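Local coordinates for protein 4-hydroxy-tetrahydrodipicolinate synthase (Thermotoga maritima, PDB 1O5K) that probably condenses pyruvate, held as a Schiff base, with L-aspartate beta-semialdehyde to 4-hydroxy-tetrahydrodipicolinate, a step of lysine biosynthesis by the diaminopimelate pathway, at residues 56-61 / 266-271; 22-27 / 33-38; 39-44 / 274-279; 259-264 / 290-295. All blocks are in the same frame, centred on the assembly; numbering follows the deposited sequence.

Contact 1: residues 56-61 / 266-271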
loop_
_atom_site.group_PDB
_atom_site.type_symbol
_atom_site.label_atom_id
_atom_site.label_comp_id
_atom_site.label_asym_id
_atom_site.label_seq_id
_atom_site.Cartn_x
_atom_site.Cartn_y
_atom_site.Cartn_z
ATOM N N THR A 56 -15.047 18.639 -6.708
ATOM C CA THR A 56 -15.190 18.835 -8.161
ATOM C C THR A 56 -15.503 20.290 -8.503
ATOM O O THR A 56 -15.196 20.742 -9.565
ATOM C CB THR A 56 -16.277 17.919 -8.713
ATOM O OG1 THR A 56 -15.982 16.558 -8.376
ATOM C CG2 THR A 56 -16.337 17.932 -10.260
ATOM N N GLY A 57 -16.140 21.016 -7.585
ATOM C CA GLY A 57 -16.394 22.438 -7.785
ATOM C C GLY A 57 -15.349 23.352 -7.154
ATOM O O GLY A 57 -15.609 24.536 -6.875
ATOM N N GLU A 58 -14.169 22.817 -6.864
ATOM C CA GLU A 58 -13.031 23.642 -6.379
ATOM C C GLU A 58 -13.354 24.425 -5.120
ATOM O O GLU A 58 -12.884 25.551 -4.937
ATOM C CB GLU A 58 -12.468 24.537 -7.481
ATOM C CG GLU A 58 -11.711 23.709 -8.490
ATOM C CD GLU A 58 -11.315 24.455 -9.726
ATOM O OE1 GLU A 58 -12.056 24.304 -10.741
ATOM O OE2 GLU A 58 -10.275 25.169 -9.668
ATOM N N SER A 59 -14.081 23.763 -4.220
ATOM C CA SER A 59 -14.381 24.405 -2.977
ATOM C C SER A 59 -13.205 25.058 -2.243
ATOM O O SER A 59 -13.430 26.083 -1.618
ATOM C CB SER A 59 -15.170 23.489 -2.051
ATOM O OG SER A 59 -14.437 22.368 -1.711
ATOM N N PRO A 60 -11.973 24.499 -2.271
ATOM C CA PRO A 60 -10.860 25.126 -1.565
ATOM C C PRO A 60 -10.532 26.540 -2.029
ATOM O O PRO A 60 -10.029 27.325 -1.241
ATOM C CB PRO A 60 -9.671 24.173 -1.857
ATOM C CG PRO A 60 -10.311 22.919 -2.051
ATOM C CD PRO A 60 -11.553 23.230 -2.878
ATOM N N THR A 61 -10.856 26.871 -3.282
ATOM C CA THR A 61 -10.458 28.137 -3.854
ATOM C C THR A 61 -11.597 29.117 -4.183
ATOM O O THR A 61 -11.359 30.185 -4.777
ATOM C CB THR A 61 -9.612 27.923 -5.112
ATOM O OG1 THR A 61 -10.345 27.158 -6.040
ATOM C CG2 THR A 61 -8.356 27.141 -4.804
ATOM N N PRO A 266 -9.287 17.057 -15.412
ATOM C CA PRO A 266 -9.814 16.453 -16.666
ATOM C C PRO A 266 -11.242 16.831 -17.021
ATOM O O PRO A 266 -11.509 17.204 -18.176
ATOM C CB PRO A 266 -9.718 14.944 -16.383
ATOM C CG PRO A 266 -8.569 14.871 -15.357
ATOM C CD PRO A 266 -8.960 15.980 -14.440
ATOM N N VAL A 267 -12.120 16.832 -16.031
ATOM C CA VAL A 267 -13.552 17.135 -16.341
ATOM C C VAL A 267 -13.742 18.579 -16.880
ATOM O O VAL A 267 -14.528 18.808 -17.838
ATOM C CB VAL A 267 -14.481 16.772 -15.165
ATOM C CG1 VAL A 267 -14.360 17.745 -14.008
ATOM C CG2 VAL A 267 -15.936 16.706 -15.644
ATOM N N LYS A 268 -12.962 19.532 -16.379
ATOM C CA LYS A 268 -13.024 20.887 -16.918
ATOM C C LYS A 268 -12.508 20.912 -18.353
ATOM O O LYS A 268 -13.096 21.573 -19.178
ATOM C CB LYS A 268 -12.320 21.920 -16.033
ATOM C CG LYS A 268 -13.139 22.307 -14.805
ATOM C CD LYS A 268 -12.563 23.477 -14.050
ATOM C CE LYS A 268 -13.645 24.381 -13.553
ATOM N NZ LYS A 268 -13.177 25.557 -12.818
ATOM N N ALA A 269 -11.436 20.170 -18.651
ATOM C CA ALA A 269 -10.921 20.120 -20.048
ATOM C C ALA A 269 -11.969 19.492 -20.993
ATOM O O ALA A 269 -12.188 19.971 -22.085
ATOM C CB ALA A 269 -9.570 19.414 -20.126
ATOM N N ALA A 270 -12.650 18.459 -20.512
ATOM C CA ALA A 270 -13.750 17.809 -21.209
ATOM C C ALA A 270 -14.936 18.770 -21.477
ATOM O O ALA A 270 -15.433 18.876 -22.610
ATOM C CB ALA A 270 -14.215 16.558 -20.394
ATOM N N LEU A 271 -15.381 19.481 -20.443
ATOM C CA LEU A 271 -16.463 20.476 -20.595
ATOM C C LEU A 271 -16.074 21.574 -21.577
ATOM O O LEU A 271 -16.909 22.055 -22.399
ATOM C CB LEU A 271 -16.834 21.039 -19.233
ATOM C CG LEU A 271 -17.627 19.992 -18.401
ATOM C CD1 LEU A 271 -17.666 20.465 -16.968
ATOM C CD2 LEU A 271 -19.007 19.835 -18.916
#
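Glu58 and Lys268 reach toward each other from opposite directions and meet in a buried salt bridge, NZ of Lys268 lying 2.7 Å from OE1 of Glu58. The ammonium comes in on the syn side of the carboxylate oxygen, 22° out of the carboxylate plane. Lys268 gets there by a bend at chi3 (141°), which also brings its CE to 3.2 Å from the same OE1. The second contact is apolar and lighter: CG2 of Thr56 rests 4.2 Å from CG1 of Val267.

A further shell fixes both charged groups. NZ of Lys268 also bonds to the carbonyl oxygens of Thr23 and Glu280, three bonds in all, while OE2 of Glu58 takes the backbone N-H of Arg282. OG1 of Thr56, a predicted pyruvate-binding residue, hydrogen-bonds to Asn263 OD1 and to the pyruvate-modified lysine at position 173, so the methyl contact backs a residue of the active site.

In this TIM-barrel enzyme the loop 56-61 leads from strand 49-52 to helix 64-78. The bridge ties it to helix 265-273, with Phe25 of strand 25-26 against both charged side chains and helix 290-302 packed on Ala269 and Ala270.

Contact 2: residues 22-27 / 33-38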
loop_
_atom_site.group_PDB
_atom_site.type_symbol
_atom_site.label_atom_id
_atom_site.label_comp_id
_atom_site.label_asym_id
_atom_site.label_seq_id
_atom_site.Cartn_x
_atom_site.Cartn_y
_atom_site.Cartn_z
ATOM N N VAL A 22 -19.008 21.179 -11.496
ATOM C CA VAL A 22 -17.881 22.119 -11.540
ATOM C C VAL A 22 -18.324 23.579 -11.312
ATOM O O VAL A 22 -19.487 23.924 -11.437
ATOM C CB VAL A 22 -17.088 22.058 -12.868
ATOM C CG1 VAL A 22 -16.548 20.655 -13.185
ATOM C CG2 VAL A 22 -17.945 22.567 -14.015
ATOM N N THR A 23 -17.356 24.391 -10.882
ATOM C CA THR A 23 -17.487 25.808 -10.737
ATOM C C THR A 23 -16.729 26.453 -11.915
ATOM O O THR A 23 -15.520 26.554 -11.870
ATOM C CB THR A 23 -16.906 26.255 -9.372
ATOM O OG1 THR A 23 -17.620 25.607 -8.298
ATOM C CG2 THR A 23 -17.150 27.735 -9.180
ATOM N N PRO A 24 -17.423 26.882 -12.976
ATOM C CA PRO A 24 -16.717 27.519 -14.070
ATOM C C PRO A 24 -16.171 28.884 -13.722
ATOM O O PRO A 24 -16.783 29.635 -12.951
ATOM C CB PRO A 24 -17.787 27.644 -15.164
ATOM C CG PRO A 24 -18.905 26.753 -14.709
ATOM C CD PRO A 24 -18.855 26.763 -13.245
ATOM N N PHE A 25 -15.006 29.182 -14.288
ATOM C CA PHE A 25 -14.363 30.450 -14.172
ATOM C C PHE A 25 -14.072 31.003 -15.529
ATOM O O PHE A 25 -13.850 30.251 -16.493
ATOM C CB PHE A 25 -13.012 30.352 -13.435
ATOM C CG PHE A 25 -13.095 29.704 -12.049
ATOM C CD1 PHE A 25 -12.384 28.534 -11.755
ATOM C CD2 PHE A 25 -13.875 30.265 -11.047
ATOM C CE1 PHE A 25 -12.452 27.953 -10.504
ATOM C CE2 PHE A 25 -13.957 29.664 -9.812
ATOM C CZ PHE A 25 -13.259 28.539 -9.519
ATOM N N LYS A 26 -14.072 32.323 -15.600
ATOM C CA LYS A 26 -13.587 33.057 -16.789
ATOM C C LYS A 26 -12.743 34.231 -16.320
ATOM O O LYS A 26 -13.182 34.983 -15.448
ATOM C CB LYS A 26 -14.742 33.566 -17.597
ATOM C CG LYS A 26 -14.281 34.271 -18.879
ATOM C CD LYS A 26 -15.336 34.183 -19.959
ATOM C CE LYS A 26 -14.927 35.022 -21.158
ATOM N NZ LYS A 26 -16.033 35.053 -22.161
ATOM N N ASN A 27 -11.539 34.402 -16.859
ATOM C CA ASN A 27 -10.616 35.407 -16.350
ATOM C C ASN A 27 -10.423 35.297 -14.822
ATOM O O ASN A 27 -10.271 36.309 -14.142
ATOM C CB ASN A 27 -11.088 36.834 -16.718
ATOM C CG ASN A 27 -11.066 37.113 -18.204
ATOM O OD1 ASN A 27 -10.212 36.595 -18.908
ATOM N ND2 ASN A 27 -11.971 38.003 -18.682
ATOM N N GLU A 33 -22.757 32.481 -16.319
ATOM C CA GLU A 33 -23.483 32.203 -17.572
ATOM C C GLU A 33 -23.148 30.795 -18.085
ATOM O O GLU A 33 -24.035 30.031 -18.462
ATOM C CB GLU A 33 -23.233 33.265 -18.654
ATOM N N SER A 34 -21.882 30.420 -18.056
ATOM C CA SER A 34 -21.529 29.061 -18.393
ATOM C C SER A 34 -22.105 28.063 -17.360
ATOM O O SER A 34 -22.579 27.004 -17.724
ATOM C CB SER A 34 -20.009 28.902 -18.464
ATOM O OG SER A 34 -19.501 29.586 -19.606
ATOM N N TYR A 35 -22.066 28.415 -16.090
ATOM C CA TYR A 35 -22.629 27.538 -15.023
ATOM C C TYR A 35 -24.087 27.243 -15.317
ATOM O O TYR A 35 -24.527 26.081 -15.267
ATOM C CB TYR A 35 -22.504 28.236 -13.695
ATOM C CG TYR A 35 -22.957 27.423 -12.532
ATOM C CD1 TYR A 35 -22.308 26.251 -12.209
ATOM C CD2 TYR A 35 -24.084 27.775 -11.810
ATOM C CE1 TYR A 35 -22.703 25.479 -11.113
ATOM C CE2 TYR A 35 -24.502 26.999 -10.728
ATOM C CZ TYR A 35 -23.830 25.852 -10.397
ATOM O OH TYR A 35 -24.234 25.074 -9.322
ATOM N N GLU A 36 -24.850 28.284 -15.634
ATOM C CA GLU A 36 -26.283 28.103 -15.873
ATOM C C GLU A 36 -26.574 27.149 -17.064
ATOM O O GLU A 36 -27.495 26.315 -16.975
ATOM C CB GLU A 36 -26.985 29.448 -16.008
ATOM C CG GLU A 36 -28.401 29.317 -16.521
ATOM C CD GLU A 36 -29.234 30.568 -16.344
ATOM O OE1 GLU A 36 -30.381 30.532 -16.829
ATOM O OE2 GLU A 36 -28.758 31.547 -15.716
ATOM N N ARG A 37 -25.762 27.223 -18.121
ATOM C CA ARG A 37 -25.839 26.275 -19.249
ATOM C C ARG A 37 -25.611 24.830 -18.802
ATOM O O ARG A 37 -26.262 23.896 -19.299
ATOM C CB ARG A 37 -24.791 26.580 -20.339
ATOM C CG ARG A 37 -25.082 27.754 -21.220
ATOM C CD ARG A 37 -24.244 27.770 -22.556
ATOM N NE ARG A 37 -22.788 27.895 -22.362
ATOM C CZ ARG A 37 -22.108 29.052 -22.379
ATOM N NH1 ARG A 37 -22.734 30.214 -22.587
ATOM N NH2 ARG A 37 -20.788 29.059 -22.193
ATOM N N LEU A 38 -24.656 24.657 -17.905
ATOM C CA LEU A 38 -24.325 23.347 -17.375
ATOM C C LEU A 38 -25.459 22.818 -16.487
ATOM O O LEU A 38 -25.816 21.649 -16.597
ATOM C CB LEU A 38 -22.990 23.382 -16.628
ATOM C CG LEU A 38 -22.454 22.025 -16.225
ATOM C CD1 LEU A 38 -22.389 21.089 -17.457
ATOM C CD2 LEU A 38 -21.083 22.121 -15.511
#
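Pro24 and Tyr35 mark the closest approach of the two backbones, their CA atoms 6.0 Å apart. Residues 22-24 run as an extended loop into the short strand 25-26, whereas residues 33-38 form a turn and a half of helix 32-44; five residues lie between them, and the chain returns through a hairpin of strands 25-26 and 29-30, with Pro24 and Asp31 bonded through their backbones at its base.

The Pro24 ring is set against the helix at residue 35. Its CD lies 3.6 Å from CD1 of Tyr35, and its CG sits 3.8 Å from the CA of Tyr35. With CG anti to the backbone N (chi1 -176°), the tyrosine side chain crosses the proline at about a right angle and carries its ring on toward Val22. There the carbonyl oxygen of Val22 lies at the ring edge, 3.6 Å from CE1 of Tyr35. One turn further along the helix, CD2 of Leu38 packs on CG2 of Val22 at 3.5 Å, these two side chains also crossing nearly at right angles. At the other end CB of Ser34 makes a looser contact with CB of Pro24, while its hydroxyl bonds to Asp31.

No hydrogen bond joins the segments. The phenol of Tyr35 bonds to Thr74 in helix 64-78, and Val22 O, buried here, has no hydrogen-bonding partner in the model; the aromatic edge beside it, with its slightly positive C-H groups, may offset part of that cost. Cohesion is therefore essentially apolar, anchoring the loop after strand 16-20 to helix 32-44.

Contact 3: residues 39-44 / 274-279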
loop_
_atom_site.group_PDB
_atom_site.type_symbol
_atom_site.label_atom_id
_atom_site.label_comp_id
_atom_site.label_asym_id
_atom_site.label_seq_id
_atom_site.Cartn_x
_atom_site.Cartn_y
_atom_site.Cartn_z
ATOM N N VAL A 39 -26.021 23.675 -15.630
ATOM C CA VAL A 39 -27.142 23.255 -14.764
ATOM C C VAL A 39 -28.305 22.825 -15.665
ATOM O O VAL A 39 -28.857 21.772 -15.463
ATOM C CB VAL A 39 -27.564 24.357 -13.805
ATOM C CG1 VAL A 39 -28.866 23.998 -13.045
ATOM C CG2 VAL A 39 -26.412 24.665 -12.826
ATOM N N ARG A 40 -28.610 23.602 -16.705
ATOM C CA ARG A 40 -29.720 23.242 -17.593
ATOM C C ARG A 40 -29.498 21.870 -18.288
ATOM O O ARG A 40 -30.416 21.049 -18.386
ATOM C CB ARG A 40 -30.000 24.350 -18.599
ATOM C CG ARG A 40 -30.525 25.617 -17.919
ATOM C CD ARG A 40 -30.910 26.765 -18.892
ATOM N NE ARG A 40 -31.245 27.939 -18.082
ATOM C CZ ARG A 40 -32.368 28.072 -17.366
ATOM N NH1 ARG A 40 -33.313 27.130 -17.390
ATOM N NH2 ARG A 40 -32.564 29.161 -16.625
ATOM N N TYR A 41 -28.268 21.601 -18.692
ATOM C CA TYR A 41 -27.883 20.273 -19.223
ATOM C C TYR A 41 -28.116 19.133 -18.251
ATOM O O TYR A 41 -28.548 18.066 -18.653
ATOM C CB TYR A 41 -26.411 20.362 -19.644
ATOM C CG TYR A 41 -25.753 19.150 -20.284
ATOM C CD1 TYR A 41 -26.255 18.586 -21.452
ATOM C CD2 TYR A 41 -24.549 18.649 -19.781
ATOM C CE1 TYR A 41 -25.609 17.528 -22.062
ATOM C CE2 TYR A 41 -23.895 17.575 -20.400
ATOM C CZ TYR A 41 -24.404 17.032 -21.536
ATOM O OH TYR A 41 -23.719 15.982 -22.150
ATOM N N GLN A 42 -27.785 19.339 -16.973
ATOM C CA GLN A 42 -28.056 18.338 -15.953
ATOM C C GLN A 42 -29.574 18.092 -15.814
ATOM O O GLN A 42 -30.031 16.942 -15.779
ATOM C CB GLN A 42 -27.470 18.786 -14.620
ATOM C CG GLN A 42 -25.952 18.956 -14.702
ATOM C CD GLN A 42 -25.244 17.654 -15.062
ATOM O OE1 GLN A 42 -25.492 16.608 -14.467
ATOM N NE2 GLN A 42 -24.373 17.720 -16.032
ATOM N N LEU A 43 -30.324 19.173 -15.694
ATOM C CA LEU A 43 -31.753 19.122 -15.433
ATOM C C LEU A 43 -32.460 18.428 -16.572
ATOM O O LEU A 43 -33.341 17.597 -16.351
ATOM C CB LEU A 43 -32.334 20.519 -15.272
ATOM C CG LEU A 43 -32.047 21.175 -13.905
ATOM C CD1 LEU A 43 -32.377 22.660 -13.966
ATOM C CD2 LEU A 43 -32.791 20.465 -12.764
ATOM N N GLU A 44 -32.038 18.753 -17.789
ATOM C CA GLU A 44 -32.684 18.231 -18.987
ATOM C C GLU A 44 -32.421 16.739 -19.203
ATOM O O GLU A 44 -33.140 16.072 -19.934
ATOM C CB GLU A 44 -32.227 19.012 -20.224
ATOM N N MET A 274 -16.322 20.308 -25.092
ATOM C CA MET A 274 -17.724 20.224 -25.433
ATOM C C MET A 274 -18.377 21.601 -25.627
ATOM O O MET A 274 -19.513 21.664 -26.037
ATOM C CB MET A 274 -18.488 19.402 -24.382
ATOM C CG MET A 274 -18.118 17.935 -24.476
ATOM S SD MET A 274 -18.708 16.995 -23.016
ATOM C CE MET A 274 -20.286 16.696 -23.583
ATOM N N GLY A 275 -17.692 22.682 -25.266
ATOM C CA GLY A 275 -18.219 24.033 -25.520
ATOM C C GLY A 275 -18.990 24.640 -24.365
ATOM O O GLY A 275 -19.623 25.651 -24.525
ATOM N N PHE A 276 -18.875 24.079 -23.170
ATOM C CA PHE A 276 -19.678 24.539 -22.029
ATOM C C PHE A 276 -18.996 25.613 -21.177
ATOM O O PHE A 276 -19.681 26.515 -20.680
ATOM C CB PHE A 276 -20.037 23.390 -21.108
ATOM C CG PHE A 276 -21.206 22.583 -21.536
ATOM C CD1 PHE A 276 -21.030 21.309 -22.051
ATOM C CD2 PHE A 276 -22.494 23.055 -21.363
ATOM C CE1 PHE A 276 -22.113 20.544 -22.423
ATOM C CE2 PHE A 276 -23.585 22.284 -21.747
ATOM C CZ PHE A 276 -23.384 21.030 -22.272
ATOM N N ILE A 277 -17.679 25.491 -20.980
ATOM C CA ILE A 277 -16.929 26.368 -20.062
ATOM C C ILE A 277 -15.568 26.685 -20.676
ATOM O O ILE A 277 -15.154 26.036 -21.656
ATOM C CB ILE A 277 -16.750 25.706 -18.690
ATOM C CG1 ILE A 277 -15.759 24.529 -18.757
ATOM C CG2 ILE A 277 -18.052 25.255 -18.127
ATOM C CD1 ILE A 277 -15.338 24.022 -17.331
ATOM N N GLU A 278 -14.901 27.689 -20.117
ATOM C CA GLU A 278 -13.495 27.922 -20.373
ATOM C C GLU A 278 -12.718 26.931 -19.532
ATOM O O GLU A 278 -13.212 26.436 -18.509
ATOM C CB GLU A 278 -13.054 29.319 -19.961
ATOM C CG GLU A 278 -13.861 30.457 -20.533
ATOM C CD GLU A 278 -13.611 30.682 -22.007
ATOM O OE1 GLU A 278 -12.767 30.001 -22.622
ATOM O OE2 GLU A 278 -14.314 31.538 -22.559
ATOM N N ASN A 279 -11.533 26.571 -20.008
ATOM C CA ASN A 279 -10.711 25.576 -19.349
ATOM C C ASN A 279 -9.806 26.298 -18.321
ATOM O O ASN A 279 -8.612 26.458 -18.544
ATOM C CB ASN A 279 -9.917 24.808 -20.381
ATOM C CG ASN A 279 -9.130 23.663 -19.797
ATOM O OD1 ASN A 279 -8.156 23.183 -20.382
ATOM N ND2 ASN A 279 -9.521 23.240 -18.675
#
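Tyr41 on helix 32-44 and Phe276 in the loop after helix 265-273 are the nearest residues of the two backbones, yet their CA atoms stand 9.7 Å apart, so the gap is bridged by side chains.

Phe276 presents the far end of its ring to a face of Tyr41. Its CZ lies 3.5 Å above the tyrosine plane, over the centre of the ring, and comes within 3.6 Å of CG of Tyr41. The two ring planes are inclined at 39° with centroids 4.7 Å apart, an oblique aromatic pair in which a single corner of the phenylalanine makes most of the contact. Its CE2 edges back toward CB of Tyr41, and its CE1 toward CE2 of the same tyrosine. Tyr41 extends to meet it because its CG is anti to the backbone N (chi1 -178°). At the far end of the phenol, CE of Met274 touches OH of Tyr41 at 3.8 Å; a bend at chi3 (85°) turns the methyl that way.

The loop is shaped by Gly275, which has positive phi and ends helix 265-273 in a Schellman motif, setting Met274 and Phe276 on the same aromatic neighbour. The hydroxyl of Tyr41 finds its hydrogen-bond partner outside the two segments, in the carbonyl oxygen of Val224, and Arg37 of helix 32-44 bonds to Phe276 O. This partly exposed patch joins helix 32-44 to the C-terminal helical region.

Across the segments themselves only van der Waals and aromatic contact operates: the tyrosine gives its face to apolar contact with the loop, while its hydroxyl is satisfied by Val224 O.

Contact 4: residues 259-264 / 290-295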
loop_
_atom_site.group_PDB
_atom_site.type_symbol
_atom_site.label_atom_id
_atom_site.label_comp_id
_atom_site.label_asym_id
_atom_site.label_seq_id
_atom_site.Cartn_x
_atom_site.Cartn_y
_atom_site.Cartn_z
ATOM N N PHE A 259 -9.995 10.878 -14.501
ATOM C CA PHE A 259 -9.111 10.883 -13.373
ATOM C C PHE A 259 -7.659 10.608 -13.688
ATOM O O PHE A 259 -6.887 10.328 -12.798
ATOM C CB PHE A 259 -9.679 9.907 -12.331
ATOM C CG PHE A 259 -11.007 10.312 -11.864
ATOM C CD1 PHE A 259 -11.124 11.128 -10.766
ATOM C CD2 PHE A 259 -12.151 9.930 -12.555
ATOM C CE1 PHE A 259 -12.396 11.542 -10.319
ATOM C CE2 PHE A 259 -13.403 10.332 -12.118
ATOM C CZ PHE A 259 -13.509 11.141 -10.997
ATOM N N VAL A 260 -7.251 10.791 -14.942
ATOM C CA VAL A 260 -5.828 10.624 -15.266
ATOM C C VAL A 260 -4.980 11.742 -14.644
ATOM O O VAL A 260 -3.781 11.582 -14.496
ATOM C CB VAL A 260 -5.570 10.469 -16.773
ATOM C CG1 VAL A 260 -6.207 9.191 -17.282
ATOM C CG2 VAL A 260 -6.116 11.657 -17.576
ATOM N N GLU A 261 -5.598 12.889 -14.366
ATOM C CA GLU A 261 -5.017 13.912 -13.515
ATOM C C GLU A 261 -6.060 14.185 -12.478
ATOM O O GLU A 261 -7.214 13.832 -12.663
ATOM C CB GLU A 261 -4.748 15.188 -14.299
ATOM C CG GLU A 261 -3.707 14.961 -15.374
ATOM C CD GLU A 261 -3.262 16.257 -16.016
ATOM O OE1 GLU A 261 -2.657 17.088 -15.325
ATOM O OE2 GLU A 261 -3.543 16.444 -17.203
ATOM N N THR A 262 -5.660 14.823 -11.388
ATOM C CA THR A 262 -6.593 15.081 -10.297
ATOM C C THR A 262 -7.870 15.779 -10.764
ATOM O O THR A 262 -7.819 16.824 -11.407
ATOM C CB THR A 262 -5.908 15.970 -9.284
ATOM O OG1 THR A 262 -4.762 15.287 -8.767
ATOM C CG2 THR A 262 -6.864 16.247 -8.102
ATOM N N ASN A 263 -9.023 15.243 -10.350
ATOM C CA ASN A 263 -10.317 15.849 -10.627
ATOM C C ASN A 263 -10.373 17.152 -9.818
ATOM O O ASN A 263 -10.001 17.130 -8.634
ATOM C CB ASN A 263 -11.399 14.880 -10.109
ATOM C CG ASN A 263 -12.751 15.473 -10.060
ATOM O OD1 ASN A 263 -13.366 15.526 -8.985
ATOM N ND2 ASN A 263 -13.288 15.839 -11.207
ATOM N N PRO A 264 -10.887 18.260 -10.357
ATOM C CA PRO A 264 -11.544 18.370 -11.677
ATOM C C PRO A 264 -10.716 18.854 -12.879
ATOM O O PRO A 264 -11.292 19.463 -13.798
ATOM C CB PRO A 264 -12.624 19.378 -11.397
ATOM C CG PRO A 264 -11.985 20.331 -10.415
ATOM C CD PRO A 264 -11.053 19.490 -9.562
ATOM N N GLU A 290 -1.678 18.357 -22.454
ATOM C CA GLU A 290 -2.114 18.029 -23.835
ATOM C C GLU A 290 -2.429 16.543 -24.048
ATOM O O GLU A 290 -3.323 16.198 -24.816
ATOM C CB GLU A 290 -1.028 18.419 -24.847
ATOM C CG GLU A 290 -0.834 19.920 -24.983
ATOM N N LYS A 291 -1.646 15.680 -23.407
ATOM C CA LYS A 291 -1.908 14.248 -23.392
ATOM C C LYS A 291 -3.303 13.910 -22.857
ATOM O O LYS A 291 -4.019 13.140 -23.494
ATOM C CB LYS A 291 -0.824 13.495 -22.588
ATOM C CG LYS A 291 0.457 13.300 -23.409
ATOM C CD LYS A 291 1.505 12.492 -22.656
ATOM C CE LYS A 291 2.860 12.502 -23.389
ATOM N NZ LYS A 291 3.953 11.948 -22.507
ATOM N N THR A 292 -3.697 14.506 -21.728
ATOM C CA THR A 292 -5.020 14.284 -21.146
ATOM C C THR A 292 -6.099 14.818 -22.094
ATOM O O THR A 292 -7.129 14.207 -22.292
ATOM C CB THR A 292 -5.122 15.009 -19.790
ATOM O OG1 THR A 292 -4.186 14.450 -18.833
ATOM C CG2 THR A 292 -6.529 14.865 -19.156
ATOM N N VAL A 293 -5.882 15.999 -22.634
ATOM C CA VAL A 293 -6.888 16.597 -23.532
ATOM C C VAL A 293 -7.125 15.713 -24.765
ATOM O O VAL A 293 -8.272 15.515 -25.202
ATOM C CB VAL A 293 -6.439 17.955 -24.019
ATOM C CG1 VAL A 293 -7.427 18.470 -25.102
ATOM C CG2 VAL A 293 -6.340 18.947 -22.856
ATOM N N GLU A 294 -6.024 15.199 -25.318
ATOM C CA GLU A 294 -6.028 14.336 -26.502
ATOM C C GLU A 294 -6.834 13.065 -26.203
ATOM O O GLU A 294 -7.672 12.647 -26.999
ATOM C CB GLU A 294 -4.559 14.025 -26.788
ATOM C CG GLU A 294 -4.077 13.425 -28.072
ATOM C CD GLU A 294 -2.538 13.402 -27.968
ATOM O OE1 GLU A 294 -1.886 14.375 -28.438
ATOM O OE2 GLU A 294 -2.004 12.490 -27.272
ATOM N N LEU A 295 -6.613 12.502 -25.020
ATOM C CA LEU A 295 -7.324 11.295 -24.554
ATOM C C LEU A 295 -8.807 11.604 -24.371
ATOM O O LEU A 295 -9.683 10.895 -24.851
ATOM C CB LEU A 295 -6.726 10.811 -23.230
ATOM C CG LEU A 295 -7.525 9.761 -22.438
ATOM C CD1 LEU A 295 -7.570 8.493 -23.251
ATOM C CD2 LEU A 295 -6.899 9.506 -21.087
#
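Thr292 slides past Val260 in the opposite direction and lies obliquely to Glu261, so one threonine serves two neighbours with its two branches. Its hydroxyl donates to the carboxylate: OG1 of Thr292 is 2.7 Å from OE2 of Glu261, reaching that oxygen on the anti side and 15° out of the carboxylate plane. Its methyl faces the valine, CG2 of Thr292 lying 3.6 Å from CG2 of Val260. The division follows from chi1 (-64°), which places the methyl anti to the backbone N and the hydroxyl beside that N.

Val260 uses its other methyl on the next turn of the helix, meeting Leu295 tip to tip, with CG1 of Val260 3.9 Å from CD2 of Leu295. Polar and apolar contacts thus lie side by side along the helix.

OE2 of Glu261 also accepts the backbone N-H of Ser289, just before the helix, and Ser289 OG in turn takes the N-H of Thr292. The carboxylate oxygen is therefore held by two donors at a helix start, where the local dipole would probably favour its negative charge.

Residues 259-264 link helix 241-257 to helix 265-273 and end in a cis peptide bond before Pro264, which occupies the N-cap position of the latter. Glu261 packs on Pro266 of that helix, and on Thr122 of a neighbouring subunit, while the contact fastens the linker to the beginning of helix 290-302.

In the fold
From the N terminus, contact 2 closes first, a short loop folding the chain after strand 16-20 onto helix 32-44. Farther along that helix opens contact 3, whose long loop takes in most of the barrel before returning to residues 274-279 and encloses contact 1. Contact 4 begins inside both loops and ends beyond them on helix 290-302, so it crosses contacts 1 and 3. Contacts 1 and 2 meet through Thr23, 1 and 4 through Thr56 and Asn263, 2 and 3 through Arg37 and Phe276, and 1 and 3 through Leu271 and Phe276. Together they join the N-terminal loops and helix 32-44 to helices 265-273 and 290-302; contacts 1 and 4 also border the second subunit.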